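2-methyl-3-hydroxypyridine-5-carboxylic acid oxygenase (Mesorhizobium loti, PDB 3ALJ) catalyses, as an FAD-dependent oxygenase, the oxygenation and ring opening of 2-methyl-3-hydroxypyridine-5-carboxylic acid, a step in the bacterial breakdown of vitamin B6. Local coordinates at residues A[79-85]-A[197-203]; A[202-206]-A[350-354]; A[206-212]-A[244-249]. One frame throughout, in Å; residues are numbered along the deposited sequence.

Contact 1 (A[79-85]-A[197-203])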
loop_
_atom_site.group_PDB
_atom_site.type_symbol
_atom_site.label_atom_id
_atom_site.label_comp_id
_atom_site.label_asym_id
_atom_site.label_seq_id
_atom_site.Cartn_x
_atom_site.Cartn_y
_atom_site.Cartn_z
ATOM N N PRO A 79 11.314 -13.056 -3.020
ATOM C CA PRO A 79 12.414 -13.717 -2.307
ATOM C C PRO A 79 12.158 -15.247 -2.166
ATOM O O PRO A 79 11.031 -15.707 -2.124
ATOM C CB PRO A 79 12.362 -13.075 -0.879
ATOM C CG PRO A 79 11.723 -11.723 -1.153
ATOM C CD PRO A 79 10.606 -12.031 -2.173
ATOM N N PRO A 80 13.310 -15.987 -2.030
ATOM C CA PRO A 80 13.109 -17.443 -1.765
ATOM C C PRO A 80 12.448 -17.707 -0.473
ATOM O O PRO A 80 11.848 -18.759 -0.341
ATOM C CB PRO A 80 14.516 -17.998 -1.626
ATOM C CG PRO A 80 15.394 -16.976 -2.291
ATOM C CD PRO A 80 14.699 -15.561 -2.239
ATOM N N THR A 81 12.570 -16.858 0.548
ATOM C CA THR A 81 11.931 -17.032 1.804
ATOM C C THR A 81 11.747 -15.662 2.490
ATOM O O THR A 81 12.478 -14.704 2.173
ATOM C CB THR A 81 12.733 -17.972 2.760
ATOM O OG1 THR A 81 11.835 -18.306 3.869
ATOM C CG2 THR A 81 14.006 -17.486 3.190
ATOM N N TYR A 82 10.725 -15.624 3.363
ATOM C CA TYR A 82 10.556 -14.472 4.295
ATOM C C TYR A 82 11.120 -14.941 5.638
ATOM O O TYR A 82 10.573 -15.775 6.330
ATOM C CB TYR A 82 9.072 -14.161 4.354
ATOM C CG TYR A 82 8.732 -12.901 5.060
ATOM C CD1 TYR A 82 9.172 -12.660 6.407
ATOM C CD2 TYR A 82 7.958 -11.912 4.417
ATOM C CE1 TYR A 82 8.787 -11.434 7.047
ATOM C CE2 TYR A 82 7.568 -10.740 5.071
ATOM C CZ TYR A 82 7.996 -10.525 6.338
ATOM O OH TYR A 82 7.579 -9.386 7.058
ATOM N N GLU A 83 12.331 -14.358 5.923
ATOM C CA GLU A 83 13.109 -14.757 7.113
ATOM C C GLU A 83 12.940 -13.679 8.240
ATOM O O GLU A 83 12.849 -12.505 7.919
ATOM C CB GLU A 83 14.549 -14.975 6.720
ATOM C CG GLU A 83 15.426 -15.410 7.885
ATOM C CD GLU A 83 16.846 -15.796 7.446
ATOM O OE1 GLU A 83 17.272 -15.424 6.340
ATOM O OE2 GLU A 83 17.558 -16.342 8.314
ATOM N N THR A 84 12.904 -14.107 9.482
ATOM C CA THR A 84 12.915 -13.206 10.623
ATOM C C THR A 84 14.107 -13.465 11.473
ATOM O O THR A 84 14.404 -14.686 11.789
ATOM C CB THR A 84 11.625 -13.436 11.413
ATOM O OG1 THR A 84 10.526 -13.155 10.548
ATOM C CG2 THR A 84 11.470 -12.423 12.583
ATOM N N TRP A 85 14.803 -12.394 11.874
ATOM C CA TRP A 85 15.861 -12.505 12.934
ATOM C C TRP A 85 15.429 -11.793 14.197
ATOM O O TRP A 85 14.801 -10.734 14.131
ATOM C CB TRP A 85 17.172 -11.874 12.465
ATOM C CG TRP A 85 17.847 -12.568 11.303
ATOM C CD1 TRP A 85 17.465 -13.673 10.630
ATOM C CD2 TRP A 85 19.091 -12.057 10.689
ATOM N NE1 TRP A 85 18.407 -13.931 9.629
ATOM C CE2 TRP A 85 19.414 -12.979 9.640
ATOM C CE3 TRP A 85 19.927 -10.932 10.944
ATOM C CZ2 TRP A 85 20.537 -12.801 8.808
ATOM C CZ3 TRP A 85 21.093 -10.768 10.106
ATOM C CH2 TRP A 85 21.324 -11.662 9.052
ATOM N N ASP A 197 19.186 -12.707 -1.023
ATOM C CA ASP A 197 17.949 -12.558 -1.781
ATOM C C ASP A 197 16.693 -12.651 -0.917
ATOM O O ASP A 197 15.599 -12.404 -1.426
ATOM C CB ASP A 197 17.917 -13.551 -2.943
ATOM C CG ASP A 197 18.991 -13.279 -3.976
ATOM O OD1 ASP A 197 19.464 -12.167 -4.141
ATOM O OD2 ASP A 197 19.282 -14.320 -4.666
ATOM N N ASN A 198 16.866 -13.020 0.347
ATOM C CA ASN A 198 15.681 -13.223 1.217
ATOM C C ASN A 198 15.132 -11.812 1.606
ATOM O O ASN A 198 15.850 -10.838 1.717
ATOM C CB ASN A 198 16.063 -13.902 2.569
ATOM C CG ASN A 198 16.492 -15.363 2.452
ATOM O OD1 ASN A 198 16.864 -15.985 3.509
ATOM N ND2 ASN A 198 16.493 -15.890 1.288
ATOM N N THR A 199 13.809 -11.842 1.979
ATOM C CA THR A 199 13.345 -10.837 2.981
ATOM C C THR A 199 13.935 -11.285 4.270
ATOM O O THR A 199 13.890 -12.472 4.653
ATOM C CB THR A 199 11.812 -10.882 3.100
ATOM O OG1 THR A 199 11.272 -10.172 1.978
ATOM C CG2 THR A 199 11.395 -10.212 4.420
ATOM N N ILE A 200 14.509 -10.327 5.005
ATOM C CA ILE A 200 14.985 -10.588 6.375
ATOM C C ILE A 200 14.475 -9.447 7.247
ATOM O O ILE A 200 14.876 -8.253 7.090
ATOM C CB ILE A 200 16.523 -10.652 6.467
ATOM C CG1 ILE A 200 17.095 -11.578 5.377
ATOM C CG2 ILE A 200 16.872 -11.234 7.874
ATOM C CD1 ILE A 200 18.658 -11.519 5.339
ATOM N N ASP A 201 13.609 -9.775 8.210
ATOM C CA ASP A 201 13.098 -8.782 9.185
ATOM C C ASP A 201 13.962 -8.885 10.415
ATOM O O ASP A 201 13.875 -9.876 11.160
ATOM C CB ASP A 201 11.613 -9.092 9.486
ATOM C CG ASP A 201 10.999 -7.979 10.252
ATOM O OD1 ASP A 201 11.682 -6.933 10.473
ATOM O OD2 ASP A 201 9.817 -8.077 10.645
ATOM N N MET A 202 14.872 -7.910 10.550
ATOM C CA MET A 202 15.948 -7.995 11.542
ATOM C C MET A 202 15.601 -7.168 12.766
ATOM O O MET A 202 15.736 -5.930 12.814
ATOM C CB MET A 202 17.256 -7.443 10.952
ATOM C CG MET A 202 17.628 -8.106 9.622
ATOM S SD MET A 202 18.911 -7.138 8.824
ATOM C CE MET A 202 19.532 -8.276 7.537
ATOM N N TRP A 203 15.055 -7.855 13.790
ATOM C CA TRP A 203 14.603 -7.165 15.029
ATOM C C TRP A 203 15.687 -7.158 16.107
ATOM O O TRP A 203 16.506 -8.132 16.262
ATOM C CB TRP A 203 13.482 -7.984 15.649
ATOM C CG TRP A 203 12.140 -7.823 14.896
ATOM C CD1 TRP A 203 11.731 -8.463 13.756
ATOM C CD2 TRP A 203 11.059 -7.009 15.321
ATOM N NE1 TRP A 203 10.421 -8.066 13.494
ATOM C CE2 TRP A 203 9.994 -7.168 14.437
ATOM C CE3 TRP A 203 10.893 -6.096 16.381
ATOM C CZ2 TRP A 203 8.778 -6.466 14.559
ATOM C CZ3 TRP A 203 9.681 -5.413 16.523
ATOM C CH2 TRP A 203 8.654 -5.590 15.638
HETATM O O HOH W 1 7.951 -9.579 9.594
#
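Thr199 sets OG1 beside its backbone N (chi1 -79°), where it hydrogen-bonds with Tyr54 OH, and this leaves CG2 anti to that nitrogen; Tyr82 carries its ring anti to N as well (chi1 -170°), and the two meet as a CH-pi contact. Thr199 CG2 hangs over the centre of the phenol ring, 3.6 Å from the Tyr82 centroid. On the other side of the sheet Ile200 CG2 covers the five-membered ring of Trp85, 3.5 Å from its centroid. Met202 runs alongside this indole in a Met-aromatic contact, CG 3.9 Å from Trp85 CE3 and the sulfur oblique to the ring. Between these pairs, strands 82-85 and 199-203 are parallel neighbours whose axes diverge by 15°, joined by bonds such as Glu83 N to Thr199 O at 2.8 Å. The extended Glu83 side chain brings OE2 into the indole plane, 2.9 Å from Trp85 NE1, which meets it from above the carboxylate plane and restrains the indole from its edge; Ser90 also bonds this oxygen. On the face of Tyr82 and Asp201, a water lies 2.6 Å from Tyr82 OH and 2.6 Å from Asp201 OD2, to which it donates. Arg211, in a salt bridge with Asp201, probably offsets this buried carboxylate's charge.

Contact 2 (A[202-206]-A[350-354])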
loop_
_atom_site.group_PDB
_atom_site.type_symbol
_atom_site.label_atom_id
_atom_site.label_comp_id
_atom_site.label_asym_id
_atom_site.label_seq_id
_atom_site.Cartn_x
_atom_site.Cartn_y
_atom_site.Cartn_z
ATOM N N MET A 202 14.872 -7.910 10.550
ATOM C CA MET A 202 15.948 -7.995 11.542
ATOM C C MET A 202 15.601 -7.168 12.766
ATOM O O MET A 202 15.736 -5.930 12.814
ATOM C CB MET A 202 17.256 -7.443 10.952
ATOM C CG MET A 202 17.628 -8.106 9.622
ATOM S SD MET A 202 18.911 -7.138 8.824
ATOM C CE MET A 202 19.532 -8.276 7.537
ATOM N N TRP A 203 15.055 -7.855 13.790
ATOM C CA TRP A 203 14.603 -7.165 15.029
ATOM C C TRP A 203 15.687 -7.158 16.107
ATOM O O TRP A 203 16.506 -8.132 16.262
ATOM C CB TRP A 203 13.482 -7.984 15.649
ATOM C CG TRP A 203 12.140 -7.823 14.896
ATOM C CD1 TRP A 203 11.731 -8.463 13.756
ATOM C CD2 TRP A 203 11.059 -7.009 15.321
ATOM N NE1 TRP A 203 10.421 -8.066 13.494
ATOM C CE2 TRP A 203 9.994 -7.168 14.437
ATOM C CE3 TRP A 203 10.893 -6.096 16.381
ATOM C CZ2 TRP A 203 8.778 -6.466 14.559
ATOM C CZ3 TRP A 203 9.681 -5.413 16.523
ATOM C CH2 TRP A 203 8.654 -5.590 15.638
ATOM N N ASN A 204 15.654 -6.107 16.937
ATOM C CA ASN A 204 16.425 -6.083 18.183
ATOM C C ASN A 204 15.661 -5.265 19.180
ATOM O O ASN A 204 15.105 -4.235 18.811
ATOM C CB ASN A 204 17.786 -5.372 17.996
ATOM C CG ASN A 204 18.667 -6.045 17.005
ATOM O OD1 ASN A 204 19.484 -6.976 17.349
ATOM N ND2 ASN A 204 18.658 -5.638 15.750
ATOM N N PHE A 205 15.691 -5.733 20.430
ATOM C CA PHE A 205 15.313 -4.893 21.586
ATOM C C PHE A 205 16.512 -4.535 22.420
ATOM O O PHE A 205 16.363 -3.588 23.209
ATOM C CB PHE A 205 14.255 -5.633 22.396
ATOM C CG PHE A 205 13.011 -5.964 21.624
ATOM C CD1 PHE A 205 12.238 -4.957 21.062
ATOM C CD2 PHE A 205 12.638 -7.243 21.378
ATOM C CE1 PHE A 205 11.041 -5.331 20.282
ATOM C CE2 PHE A 205 11.490 -7.583 20.672
ATOM C CZ PHE A 205 10.700 -6.623 20.152
ATOM N N TRP A 206 17.602 -5.280 22.357
ATOM C CA TRP A 206 18.788 -5.028 23.129
ATOM C C TRP A 206 19.927 -4.937 22.176
ATOM O O TRP A 206 19.973 -5.713 21.235
ATOM C CB TRP A 206 18.993 -6.198 24.192
ATOM C CG TRP A 206 20.255 -6.012 25.004
ATOM C CD1 TRP A 206 20.313 -5.355 26.223
ATOM C CD2 TRP A 206 21.592 -6.306 24.613
ATOM N NE1 TRP A 206 21.606 -5.346 26.631
ATOM C CE2 TRP A 206 22.431 -5.838 25.674
ATOM C CE3 TRP A 206 22.146 -6.952 23.560
ATOM C CZ2 TRP A 206 23.815 -6.041 25.674
ATOM C CZ3 TRP A 206 23.600 -7.119 23.519
ATOM C CH2 TRP A 206 24.376 -6.618 24.578
ATOM N N ARG A 350 4.168 -6.058 18.682
ATOM C CA ARG A 350 5.482 -6.473 18.042
ATOM C C ARG A 350 5.407 -7.942 17.708
ATOM O O ARG A 350 6.476 -8.648 17.770
ATOM C CB ARG A 350 6.654 -6.141 18.958
ATOM C CG ARG A 350 6.963 -4.588 18.965
ATOM C CD ARG A 350 6.024 -3.888 19.933
ATOM N NE ARG A 350 6.451 -2.531 20.104
ATOM C CZ ARG A 350 5.888 -1.436 19.572
ATOM N NH1 ARG A 350 4.753 -1.389 18.865
ATOM N NH2 ARG A 350 6.415 -0.267 19.890
ATOM N N SER A 351 4.262 -8.472 17.257
ATOM C CA SER A 351 4.124 -9.889 17.060
ATOM C C SER A 351 5.083 -10.462 16.011
ATOM O O SER A 351 5.508 -11.633 16.181
ATOM C CB SER A 351 2.712 -10.270 16.608
ATOM O OG SER A 351 1.749 -9.747 17.593
ATOM N N LEU A 352 5.381 -9.671 14.974
ATOM C CA LEU A 352 6.279 -10.194 13.945
ATOM C C LEU A 352 7.673 -10.543 14.477
ATOM O O LEU A 352 8.386 -11.370 13.862
ATOM C CB LEU A 352 6.374 -9.205 12.775
ATOM C CG LEU A 352 4.994 -9.041 12.033
ATOM C CD1 LEU A 352 5.310 -7.888 11.094
ATOM C CD2 LEU A 352 4.654 -10.268 11.280
ATOM N N SER A 353 8.059 -9.967 15.613
ATOM C CA SER A 353 9.412 -10.228 16.184
ATOM C C SER A 353 9.588 -11.677 16.623
ATOM O O SER A 353 10.708 -12.070 16.808
ATOM C CB SER A 353 9.673 -9.299 17.384
ATOM O OG SER A 353 8.848 -9.637 18.505
ATOM N N LYS A 354 8.473 -12.390 16.743
ATOM C CA LYS A 354 8.509 -13.770 17.226
ATOM C C LYS A 354 8.863 -14.717 16.075
ATOM O O LYS A 354 9.277 -15.875 16.325
ATOM C CB LYS A 354 7.177 -14.194 17.848
ATOM C CG LYS A 354 6.885 -13.344 19.086
ATOM C CD LYS A 354 5.680 -13.882 19.787
ATOM C CE LYS A 354 4.401 -13.570 19.045
ATOM N NZ LYS A 354 3.254 -14.249 19.834
#
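The indole of Trp203 takes Ser353 on one face: CB stands 3.4 Å above the ring plane, over its centre, and CA makes a CH-pi contact 3.5 Å from the centroid of the five-membered ring. Round the six-membered part, Arg350 CG comes obliquely within 3.7 Å of Trp203 CZ3, and Leu352 CB lies 4.1 Å from Trp203 CZ2. Phe205 offers its edge instead, with Ser353 OG near the ring plane, 3.9 Å from Phe205 CZ, and Arg350 CB also at that edge. No hydrogen bond crosses between 202-206 and 350-354; the polar ordering is internal to the turn. Ser353 holds OG between its backbone N and carbonyl carbon (chi1 69°), from where it donates to Arg350 O at 2.7 Å. The same oxygen accepts from Ser353 N at 3.0 Å, so two bonds grip one carbonyl and fix the serine against the indole. Arg350 sets CG anti to its carbonyl carbon (chi1 -75°), against Trp203; the chain bends beyond it, and NH1 bonds Ala347 O. Arg350, the first residue beyond helix 321-349, has a positive phi and closes it in a Schellman motif; the 3-10 turn 351-354 packs on the end of strand 199-203, with Met86 of strand 82-86 touching Trp203, Phe205 and Ser353.

Contact 3 (A[206-212]-A[244-249])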
loop_
_atom_site.group_PDB
_atom_site.type_symbol
_atom_site.label_atom_id
_atom_site.label_comp_id
_atom_site.label_asym_id
_atom_site.label_seq_id
_atom_site.Cartn_x
_atom_site.Cartn_y
_atom_site.Cartn_z
ATOM N N TRP A 206 17.602 -5.280 22.357
ATOM C CA TRP A 206 18.788 -5.028 23.129
ATOM C C TRP A 206 19.927 -4.937 22.176
ATOM O O TRP A 206 19.973 -5.713 21.235
ATOM C CB TRP A 206 18.993 -6.198 24.192
ATOM C CG TRP A 206 20.255 -6.012 25.004
ATOM C CD1 TRP A 206 20.313 -5.355 26.223
ATOM C CD2 TRP A 206 21.592 -6.306 24.613
ATOM N NE1 TRP A 206 21.606 -5.346 26.631
ATOM C CE2 TRP A 206 22.431 -5.838 25.674
ATOM C CE3 TRP A 206 22.146 -6.952 23.560
ATOM C CZ2 TRP A 206 23.815 -6.041 25.674
ATOM C CZ3 TRP A 206 23.600 -7.119 23.519
ATOM C CH2 TRP A 206 24.376 -6.618 24.578
ATOM N N PRO A 207 20.909 -4.033 22.370
ATOM C CA PRO A 207 21.052 -3.082 23.477
ATOM C C PRO A 207 20.216 -1.818 23.243
ATOM O O PRO A 207 20.077 -1.038 24.190
ATOM C CB PRO A 207 22.564 -2.748 23.448
ATOM C CG PRO A 207 22.945 -2.850 21.956
ATOM C CD PRO A 207 22.093 -4.077 21.476
ATOM N N ARG A 208 19.601 -1.686 22.026
ATOM C CA ARG A 208 18.545 -0.689 21.886
ATOM C C ARG A 208 17.531 -1.206 20.902
ATOM O O ARG A 208 17.700 -2.255 20.295
ATOM C CB ARG A 208 19.064 0.634 21.291
ATOM C CG ARG A 208 20.320 1.160 21.999
ATOM C CD ARG A 208 20.990 2.270 21.238
ATOM N NE ARG A 208 21.456 1.846 19.925
ATOM C CZ ARG A 208 22.705 1.574 19.618
ATOM N NH1 ARG A 208 23.578 1.621 20.640
ATOM N NH2 ARG A 208 23.073 1.255 18.368
ATOM N N VAL A 209 16.392 -0.481 20.817
ATOM C CA VAL A 209 15.238 -0.927 20.015
ATOM C C VAL A 209 15.548 -0.400 18.629
ATOM O O VAL A 209 15.361 0.830 18.327
ATOM C CB VAL A 209 13.936 -0.371 20.608
ATOM C CG1 VAL A 209 12.809 -0.795 19.807
ATOM C CG2 VAL A 209 13.784 -0.951 22.086
ATOM N N GLN A 210 15.917 -1.295 17.723
ATOM C CA GLN A 210 16.221 -0.938 16.348
ATOM C C GLN A 210 15.890 -2.156 15.510
ATOM O O GLN A 210 16.325 -3.274 15.850
ATOM C CB GLN A 210 17.695 -0.517 16.018
ATOM C CG GLN A 210 18.021 0.869 16.625
ATOM C CD GLN A 210 19.473 1.256 16.336
ATOM O OE1 GLN A 210 20.107 1.686 17.281
ATOM N NE2 GLN A 210 19.974 1.233 15.156
ATOM N N ARG A 211 15.272 -1.929 14.369
ATOM C CA ARG A 211 14.898 -3.010 13.444
ATOM C C ARG A 211 15.198 -2.551 12.063
ATOM O O ARG A 211 14.923 -1.374 11.705
ATOM C CB ARG A 211 13.391 -3.242 13.672
ATOM C CG ARG A 211 12.702 -4.169 12.611
ATOM C CD ARG A 211 11.204 -4.059 12.868
ATOM N NE ARG A 211 10.434 -4.905 11.942
ATOM C CZ ARG A 211 9.115 -4.811 11.775
ATOM N NH1 ARG A 211 8.468 -5.652 10.929
ATOM N NH2 ARG A 211 8.392 -3.858 12.438
ATOM N N ILE A 212 15.627 -3.462 11.206
ATOM C CA ILE A 212 15.667 -3.196 9.735
ATOM C C ILE A 212 14.851 -4.318 9.063
ATOM O O ILE A 212 15.133 -5.516 9.252
ATOM C CB ILE A 212 17.090 -3.229 9.143
ATOM C CG1 ILE A 212 17.813 -2.012 9.740
ATOM C CG2 ILE A 212 17.086 -3.208 7.603
ATOM C CD1 ILE A 212 19.295 -1.736 9.121
ATOM N N VAL A 244 24.921 4.516 14.237
ATOM C CA VAL A 244 24.010 3.811 15.116
ATOM C C VAL A 244 23.381 2.632 14.371
ATOM O O VAL A 244 23.053 1.631 15.010
ATOM C CB VAL A 244 22.925 4.745 15.719
ATOM C CG1 VAL A 244 21.709 5.058 14.825
ATOM C CG2 VAL A 244 22.497 4.327 17.038
ATOM N N TRP A 245 23.282 2.740 13.052
ATOM C CA TRP A 245 22.707 1.638 12.237
ATOM C C TRP A 245 23.776 0.599 11.949
ATOM O O TRP A 245 23.548 -0.630 12.088
ATOM C CB TRP A 245 22.045 2.150 10.946
ATOM C CG TRP A 245 20.709 2.880 11.277
ATOM C CD1 TRP A 245 20.489 4.202 11.384
ATOM C CD2 TRP A 245 19.526 2.260 11.786
ATOM N NE1 TRP A 245 19.215 4.487 11.810
ATOM C CE2 TRP A 245 18.617 3.280 12.130
ATOM C CE3 TRP A 245 19.113 0.930 11.941
ATOM C CZ2 TRP A 245 17.358 3.001 12.597
ATOM C CZ3 TRP A 245 17.856 0.662 12.398
ATOM C CH2 TRP A 245 16.990 1.654 12.745
ATOM N N VAL A 246 25.002 1.034 11.593
ATOM C CA VAL A 246 26.071 0.043 11.388
ATOM C C VAL A 246 26.400 -0.707 12.698
ATOM O O VAL A 246 26.670 -1.976 12.654
ATOM C CB VAL A 246 27.312 0.741 10.781
ATOM C CG1 VAL A 246 28.566 -0.261 10.758
ATOM C CG2 VAL A 246 27.002 1.231 9.376
ATOM N N GLU A 247 26.329 -0.046 13.858
ATOM C CA GLU A 247 26.646 -0.746 15.123
ATOM C C GLU A 247 25.736 -1.970 15.307
ATOM O O GLU A 247 26.226 -3.020 15.762
ATOM C CB GLU A 247 26.521 0.187 16.319
ATOM C CG GLU A 247 26.717 -0.587 17.632
ATOM C CD GLU A 247 26.638 0.305 18.886
ATOM O OE1 GLU A 247 25.770 1.256 18.941
ATOM O OE2 GLU A 247 27.467 0.027 19.802
ATOM N N MET A 248 24.432 -1.833 15.006
ATOM C CA MET A 248 23.530 -2.955 15.300
ATOM C C MET A 248 23.249 -3.795 14.077
ATOM O O MET A 248 22.791 -4.881 14.282
ATOM C CB MET A 248 22.228 -2.465 16.059
ATOM C CG MET A 248 22.414 -2.338 17.804
ATOM S SD MET A 248 20.955 -1.598 18.267
ATOM C CE MET A 248 20.034 -3.164 18.216
ATOM N N PHE A 249 23.693 -3.401 12.900
ATOM C CA PHE A 249 23.521 -4.201 11.677
ATOM C C PHE A 249 24.794 -4.152 10.863
ATOM O O PHE A 249 24.814 -3.731 9.694
ATOM C CB PHE A 249 22.350 -3.669 10.849
ATOM C CG PHE A 249 21.061 -3.557 11.676
ATOM C CD1 PHE A 249 20.806 -2.433 12.477
ATOM C CD2 PHE A 249 20.047 -4.586 11.682
ATOM C CE1 PHE A 249 19.683 -2.314 13.263
ATOM C CE2 PHE A 249 18.865 -4.471 12.466
ATOM C CZ PHE A 249 18.668 -3.349 13.285
#
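Gln210 and Ile212 pack against the last turn of helix 242-248, which lies on one face of the mixed seven-stranded beta-sheet that strand 211-216 helps to build, an alpha-on-beta layer of the FAD-binding oxygenase fold. In the first shell Ile212 places CG1 over the centre of the Phe249 ring, 3.7 Å from its centroid in a CH-pi contact, and CD1 3.6 Å from Phe249 CG. CG1 also reaches Trp245 CZ3. The extended Gln210 side chain (chi2 178°) slips between Val244 and the aromatic pair: NE2 donates to Val244 O at 3.1 Å, from above the carbonyl plane, and stands 3.3 Å above the Trp245 ring, toward its rim, with the amide turned 74° from the indole. Met248 fills the neighbouring position, its SD 3.5 Å from Gln210 OE1.

Beside Gln210, Arg208 is modelled in two conformers, so its grip holds for the one described and is doubtful as a permanent bond. In that conformer NE and NH2 both reach Gln210 OE1 side-on, in the guanidinium plane, and would orient the amide so that NE2 faces the helix carbonyl. NH1 and NH2 also both reach Glu247 OE1, end-on, in a salt bridge. Farther out, Arg211, whose CB is directed away from the helix, forms a salt bridge with Asp201, while Leu226 and Leu256 close round Ile212 and Trp245. Pro207, which follows a cis peptide bond, touches Met248, with Pro207 CD 4.0 Å from Met248 CE.

Contact 1 is the first to open along the chain: 79-85 waits more than a hundred residues for 197-203, and their pairing puts two distant strands side by side in one sheet. Strand 199-203 then runs directly into contact 2, which shares Met202 and Trp203 with contact 1 but closes only at 350-354, after helix 321-349. Contact 3 is nested within that loop: 206-212 leads into strand 211-216, the next in the sheet, and 244-249 packs a helix end against it. Contacts 1 and 3 stand in series, joined by the salt bridge of Asp201 and Arg211. Together the three tie neighbouring strands, a covering helix and the post-helix turn into one end of the molecule.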